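Side-chain contacts in mitochondrial association factor 1 (Toxoplasma gondii, PDB 6BXS), which is a macro-domain parasite protein of a family linked to host mitochondrial association, though its own precise function remains uncertain: residues 122-127 / 198-203; 163-168 / 207-212. All coordinates share one frame; numbering follows the deposited sequence.

Contact 1 of 2, residues 122-127 / 198-203. With SO4 (sulfate ion), chain D; SO4 (sulfate ion), chain G.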
loop_
_atom_site.group_PDB
_atom_site.type_symbol
_atom_site.label_atom_id
_atom_site.label_comp_id
_atom_site.label_asym_id
_atom_site.label_seq_id
_atom_site.Cartn_x
_atom_site.Cartn_y
_atom_site.Cartn_z
ATOM N N ARG A 122 -8.668 -11.190 9.272
ATOM C CA ARG A 122 -9.558 -10.049 9.425
ATOM C C ARG A 122 -9.229 -9.014 8.360
ATOM O O ARG A 122 -8.071 -8.872 7.967
ATOM C CB ARG A 122 -9.434 -9.449 10.823
ATOM C CG ARG A 122 -10.630 -8.611 11.234
ATOM C CD ARG A 122 -10.844 -8.657 12.728
ATOM N NE ARG A 122 -12.141 -8.095 13.110
ATOM C CZ ARG A 122 -13.176 -8.791 13.580
ATOM N NH1 ARG A 122 -13.101 -10.105 13.759
ATOM N NH2 ARG A 122 -14.300 -8.157 13.888
ATOM N N SER A 123 -10.250 -8.301 7.892
ATOM C CA SER A 123 -10.091 -7.382 6.769
ATOM C C SER A 123 -10.712 -6.024 7.055
ATOM O O SER A 123 -11.822 -5.932 7.579
ATOM C CB SER A 123 -10.708 -7.981 5.506
ATOM O OG SER A 123 -10.109 -9.225 5.196
ATOM N N PHE A 124 -9.980 -4.975 6.690
ATOM C CA PHE A 124 -10.392 -3.601 6.941
ATOM C C PHE A 124 -10.384 -2.807 5.644
ATOM O O PHE A 124 -9.756 -3.210 4.668
ATOM C CB PHE A 124 -9.460 -2.933 7.958
ATOM C CG PHE A 124 -9.366 -3.656 9.272
ATOM C CD1 PHE A 124 -8.593 -4.799 9.399
ATOM C CD2 PHE A 124 -10.037 -3.183 10.387
ATOM C CE1 PHE A 124 -8.502 -5.461 10.610
ATOM C CE2 PHE A 124 -9.948 -3.841 11.599
ATOM C CZ PHE A 124 -9.180 -4.978 11.712
ATOM N N ALA A 125 -11.078 -1.674 5.643
ATOM C CA ALA A 125 -11.032 -0.752 4.518
ATOM C C ALA A 125 -11.209 0.688 4.993
ATOM O O ALA A 125 -11.744 0.938 6.074
ATOM C CB ALA A 125 -12.085 -1.106 3.492
ATOM N N TYR A 126 -10.758 1.627 4.169
ATOM C CA TYR A 126 -10.751 3.039 4.526
ATOM C C TYR A 126 -10.587 3.871 3.261
ATOM O O TYR A 126 -9.726 3.578 2.431
ATOM C CB TYR A 126 -9.619 3.322 5.525
ATOM C CG TYR A 126 -9.461 4.769 5.962
ATOM C CD1 TYR A 126 -8.877 5.715 5.126
ATOM C CD2 TYR A 126 -9.859 5.177 7.227
ATOM C CE1 TYR A 126 -8.723 7.031 5.528
ATOM C CE2 TYR A 126 -9.704 6.490 7.639
ATOM C CZ TYR A 126 -9.136 7.412 6.786
ATOM O OH TYR A 126 -8.979 8.719 7.193
ATOM N N VAL A 127 -11.427 4.888 3.106
ATOM C CA VAL A 127 -11.256 5.867 2.037
ATOM C C VAL A 127 -11.294 7.277 2.607
ATOM O O VAL A 127 -12.158 7.610 3.414
ATOM C CB VAL A 127 -12.337 5.738 0.939
ATOM C CG1 VAL A 127 -12.068 4.525 0.066
ATOM C CG2 VAL A 127 -13.733 5.684 1.543
ATOM N N SER A 198 -3.346 4.565 10.856
ATOM C CA SER A 198 -3.655 5.367 12.035
ATOM C C SER A 198 -4.908 4.866 12.737
ATOM O O SER A 198 -4.914 4.661 13.949
ATOM C CB SER A 198 -3.838 6.834 11.649
ATOM O OG SER A 198 -4.371 7.577 12.731
ATOM N N GLU A 199 -5.968 4.672 11.964
ATOM C CA GLU A 199 -7.242 4.231 12.512
ATOM C C GLU A 199 -7.146 2.796 13.028
ATOM O O GLU A 199 -7.706 2.468 14.074
ATOM C CB GLU A 199 -8.339 4.348 11.451
ATOM C CG GLU A 199 -9.701 4.725 11.994
ATOM C CD GLU A 199 -9.708 6.081 12.674
ATOM O OE1 GLU A 199 -9.031 7.004 12.175
ATOM O OE2 GLU A 199 -10.386 6.221 13.714
ATOM N N TYR A 200 -6.427 1.949 12.301
ATOM C CA TYR A 200 -6.285 0.546 12.682
ATOM C C TYR A 200 -5.497 0.386 13.981
ATOM O O TYR A 200 -5.843 -0.438 14.824
ATOM C CB TYR A 200 -5.608 -0.248 11.561
ATOM C CG TYR A 200 -5.097 -1.605 11.994
ATOM C CD1 TYR A 200 -5.944 -2.705 12.043
ATOM C CD2 TYR A 200 -3.767 -1.788 12.351
ATOM C CE1 TYR A 200 -5.480 -3.947 12.438
ATOM C CE2 TYR A 200 -3.296 -3.025 12.746
ATOM C CZ TYR A 200 -4.155 -4.101 12.788
ATOM O OH TYR A 200 -3.687 -5.335 13.179
ATOM N N ASN A 201 -4.438 1.173 14.144
ATOM C CA ASN A 201 -3.612 1.076 15.344
ATOM C C ASN A 201 -4.351 1.538 16.600
ATOM O O ASN A 201 -3.928 1.238 17.715
ATOM C CB ASN A 201 -2.322 1.883 15.178
ATOM C CG ASN A 201 -1.266 1.145 14.371
ATOM O OD1 ASN A 201 -1.344 -0.071 14.185
ATOM N ND2 ASN A 201 -0.262 1.878 13.900
ATOM N N LYS A 202 -5.454 2.259 16.420
ATOM C CA LYS A 202 -6.257 2.712 17.552
ATOM C C LYS A 202 -7.197 1.623 18.062
ATOM O O LYS A 202 -7.678 1.695 19.190
ATOM C CB LYS A 202 -7.078 3.947 17.178
ATOM C CG LYS A 202 -6.277 5.230 17.046
ATOM C CD LYS A 202 -7.197 6.445 17.076
ATOM C CE LYS A 202 -7.027 7.326 15.852
ATOM N NZ LYS A 202 -8.191 8.239 15.678
ATOM N N THR A 203 -7.467 0.622 17.228
ATOM C CA THR A 203 -8.392 -0.447 17.587
ATOM C C THR A 203 -7.730 -1.441 18.541
ATOM O O THR A 203 -6.521 -1.379 18.755
ATOM C CB THR A 203 -8.892 -1.199 16.335
ATOM O OG1 THR A 203 -7.807 -1.917 15.738
ATOM C CG2 THR A 203 -9.475 -0.228 15.324
HETATM S S SO4 D . 0.352 5.750 14.069
HETATM O O1 SO4 D . -0.475 6.336 13.018
HETATM O O2 SO4 D . -0.448 4.818 14.856
HETATM O O3 SO4 D . 1.477 5.043 13.468
HETATM O O4 SO4 D . 0.855 6.814 14.937
HETATM S S SO4 G . -7.594 11.969 13.728
HETATM O O1 SO4 G . -8.212 11.816 12.411
HETATM O O2 SO4 G . -8.249 11.081 14.684
HETATM O O3 SO4 G . -6.175 11.629 13.647
HETATM O O4 SO4 G . -7.737 13.353 14.175
#
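Tyr200 O is gripped twice, by Thr203 OG1 at 2.6 Å and by Thr203 N. The hydroxyl bond lies in the carbonyl plane. It ties down the last turn of helix 179-202, just where the chain leaves it. The same Tyr200 carries the contact with strand 120-126. Its ring comes edge-on to the ring of Phe124. The centroids are 5.2 Å apart and the planes stand at 80°, a T-shaped stack. Tyr200 CD1 sits 3.9 Å above the Phe124 plane, over its centre. Tyr200 CE1 comes within 3.8 Å of Phe124 CE1. With CG anti to the backbone N (chi1 165°), the tyrosine reaches out from the helix to the strand. Leu149 of the neighbouring strand 147-152 packs on both aromatic side chains. Asn201 and Lys202, by contrast, reach sulfates with their polar ends. Asn201 ND2 donates to O2 of one sulfate (chain D) at 3.1 Å in a nearly straight bond. Lys202 NZ lies 3.0 Å from O2 of the other sulfate (chain G) and also pairs with Glu199 OE2. Both sulfates probably come from the crystallisation liquor. Helix and strand therefore meet through a buried T-shaped pair, and the one polar atom on these rings, the tyrosine hydroxyl, is satisfied by Lys209 O.

Contact 2 of 2, residues 163-168 / 207-212; sequences MNDVML and EVKPVE
Lys209 reaches across to Asp165. Its CB leaves the backbone toward residues 163-168 and lies 4.9 Å from Val166 CG2. CG continues toward the Asp165 carboxylate, and CD and CE then pass close to Asp165 OD2. Their approach is too short to be reliable, so the exact placing of the lysine end is doubtful. The last torsion bends the chain (chi4 -65°). This bend keeps NZ beside the same oxygen, and Lys209 NZ forms a salt bridge with Asp165 OD2 at 3.1 Å. As modelled, the lysine lies across the acid at about a right angle. Asp165 holds its CG between the backbone N and the carbonyl carbon (chi1 64°), which turns the carboxylate toward the lysine. Its other oxygen, OD1, makes a salt bridge with Arg44. The buried carboxylate is therefore shared between two cations, which would probably favour its charged form. Glu162 offers Lys209 NZ a further, weak ion pair. Beside this polar patch the contact turns apolar. Val166 CG1 meets Val211 CG2 at 3.9 Å, one methyl against another. Ala46 of strand 45-50 touches both valines, and Val197 and Tyr200 of helix 179-202 pack on Val211. Residues 163-168 enter strand 166-170, and residues 207-212 lead into strand 213-216. These two strands run parallel, with strand 45-50 between them in the sheet. The chain between them runs through helix 179-202 and the short helix 205-208. The contact thus joins the starting ends of the two strands of a beta-alpha-beta crossover, as expected in the mixed alpha/beta sheet of a macro domain.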
loop_
_atom_site.group_PDB
_atom_site.type_symbol
_atom_site.label_atom_id
_atom_site.label_comp_id
_atom_site.label_asym_id
_atom_site.label_seq_id
_atom_site.Cartn_x
_atom_site.Cartn_y
_atom_site.Cartn_z
ATOM N N MET A 163 5.426 -11.403 12.652
ATOM C CA MET A 163 5.514 -9.963 12.421
ATOM C C MET A 163 5.178 -9.553 10.986
ATOM O O MET A 163 5.076 -8.361 10.693
ATOM C CB MET A 163 6.917 -9.461 12.765
ATOM C CG MET A 163 7.267 -9.541 14.241
ATOM S SD MET A 163 8.872 -8.798 14.587
ATOM C CE MET A 163 8.913 -8.905 16.376
ATOM N N ASN A 164 5.006 -10.534 10.101
ATOM C CA ASN A 164 4.755 -10.260 8.685
ATOM C C ASN A 164 3.299 -10.490 8.270
ATOM O O ASN A 164 3.006 -10.623 7.084
ATOM C CB ASN A 164 5.670 -11.131 7.815
ATOM C CG ASN A 164 7.135 -10.771 7.966
ATOM O OD1 ASN A 164 7.476 -9.648 8.331
ATOM N ND2 ASN A 164 8.011 -11.728 7.675
ATOM N N ASP A 165 2.390 -10.514 9.241
ATOM C CA ASP A 165 1.016 -10.941 8.981
ATOM C C ASP A 165 0.036 -9.786 8.769
ATOM O O ASP A 165 -1.171 -9.954 8.946
ATOM C CB ASP A 165 0.525 -11.820 10.132
ATOM C CG ASP A 165 0.440 -11.071 11.443
ATOM O OD1 ASP A 165 0.975 -9.945 11.532
ATOM O OD2 ASP A 165 -0.157 -11.616 12.393
ATOM N N VAL A 166 0.555 -8.617 8.404
ATOM C CA VAL A 166 -0.288 -7.501 7.985
ATOM C C VAL A 166 0.131 -7.015 6.605
ATOM O O VAL A 166 1.314 -6.795 6.348
ATOM C CB VAL A 166 -0.224 -6.319 8.971
ATOM C CG1 VAL A 166 -1.086 -5.160 8.475
ATOM C CG2 VAL A 166 -0.673 -6.753 10.354
ATOM N N MET A 167 -0.852 -6.854 5.724
ATOM C CA MET A 167 -0.619 -6.290 4.403
ATOM C C MET A 167 -1.635 -5.195 4.138
ATOM O O MET A 167 -2.696 -5.156 4.762
ATOM C CB MET A 167 -0.707 -7.364 3.314
ATOM C CG MET A 167 -2.083 -8.006 3.159
ATOM S SD MET A 167 -2.237 -9.000 1.658
ATOM C CE MET A 167 -2.323 -7.733 0.392
ATOM N N LEU A 168 -1.295 -4.300 3.219
ATOM C CA LEU A 168 -2.241 -3.322 2.716
ATOM C C LEU A 168 -2.384 -3.482 1.208
ATOM O O LEU A 168 -1.535 -4.079 0.548
ATOM C CB LEU A 168 -1.803 -1.898 3.066
ATOM C CG LEU A 168 -2.043 -1.452 4.513
ATOM C CD1 LEU A 168 -0.724 -1.313 5.244
ATOM C CD2 LEU A 168 -2.826 -0.148 4.566
ATOM N N GLU A 207 -3.617 -3.081 19.486
ATOM C CA GLU A 207 -2.911 -3.364 20.736
ATOM C C GLU A 207 -2.067 -4.627 20.615
ATOM O O GLU A 207 -1.034 -4.755 21.268
ATOM C CB GLU A 207 -3.887 -3.527 21.906
ATOM C CG GLU A 207 -4.651 -2.271 22.284
ATOM C CD GLU A 207 -5.435 -2.436 23.574
ATOM O OE1 GLU A 207 -6.174 -1.500 23.944
ATOM O OE2 GLU A 207 -5.312 -3.501 24.222
ATOM N N VAL A 208 -2.521 -5.560 19.784
ATOM C CA VAL A 208 -1.870 -6.859 19.655
ATOM C C VAL A 208 -0.965 -6.910 18.431
ATOM O O VAL A 208 0.152 -7.426 18.493
ATOM C CB VAL A 208 -2.903 -7.997 19.549
ATOM C CG1 VAL A 208 -2.210 -9.355 19.624
ATOM C CG2 VAL A 208 -3.953 -7.872 20.644
ATOM N N LYS A 209 -1.462 -6.377 17.320
ATOM C CA LYS A 209 -0.759 -6.455 16.046
ATOM C C LYS A 209 -0.703 -5.095 15.363
ATOM O O LYS A 209 -1.308 -4.892 14.311
ATOM C CB LYS A 209 -1.434 -7.485 15.143
ATOM C CG LYS A 209 -1.359 -8.893 15.706
ATOM C CD LYS A 209 -1.582 -9.951 14.647
ATOM C CE LYS A 209 -1.209 -11.330 15.176
ATOM N NZ LYS A 209 0.251 -11.440 15.469
ATOM N N PRO A 210 0.038 -4.157 15.964
ATOM C CA PRO A 210 0.183 -2.809 15.408
ATOM C C PRO A 210 1.024 -2.787 14.141
ATOM O O PRO A 210 1.905 -3.631 13.967
ATOM C CB PRO A 210 0.883 -2.043 16.530
ATOM C CG PRO A 210 1.653 -3.081 17.259
ATOM C CD PRO A 210 0.811 -4.322 17.206
ATOM N N VAL A 211 0.748 -1.826 13.268
ATOM C CA VAL A 211 1.608 -1.567 12.124
ATOM C C VAL A 211 2.653 -0.545 12.547
ATOM O O VAL A 211 2.331 0.616 12.801
ATOM C CB VAL A 211 0.823 -1.045 10.915
ATOM C CG1 VAL A 211 1.754 -0.840 9.726
ATOM C CG2 VAL A 211 -0.300 -2.010 10.556
ATOM N N GLU A 212 3.904 -0.984 12.622
ATOM C CA GLU A 212 4.985 -0.145 13.122
ATOM C C GLU A 212 5.740 0.507 11.969
ATOM O O GLU A 212 6.454 1.491 12.156
ATOM C CB GLU A 212 5.927 -0.974 13.994
ATOM C CG GLU A 212 5.180 -1.842 15.003
ATOM C CD GLU A 212 6.097 -2.605 15.936
ATOM O OE1 GLU A 212 5.953 -2.452 17.168
ATOM O OE2 GLU A 212 6.949 -3.373 15.443
#

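How the contacts relate
Contacts 1 and 2 lie side by side, their centres about 11 Å apart, and both reach the same sheet. Helix 179-202 joins them through two neighbouring residues. Tyr200 OH is 2.7 Å from Lys209 O, a probable hydrogen bond. Asn201 OD1 is 2.9 Å from Val211 N, another probable one. Packing adds to this, with Tyr200 CE2 3.8 Å from Val211 CG2. Tyr200 thus links the strand 120-126 side of contact 1 to the loop of contact 2. The sulfates lie at the helix end of contact 1, shared with Arg247 and Arg251, and do not by themselves mark a functional pocket.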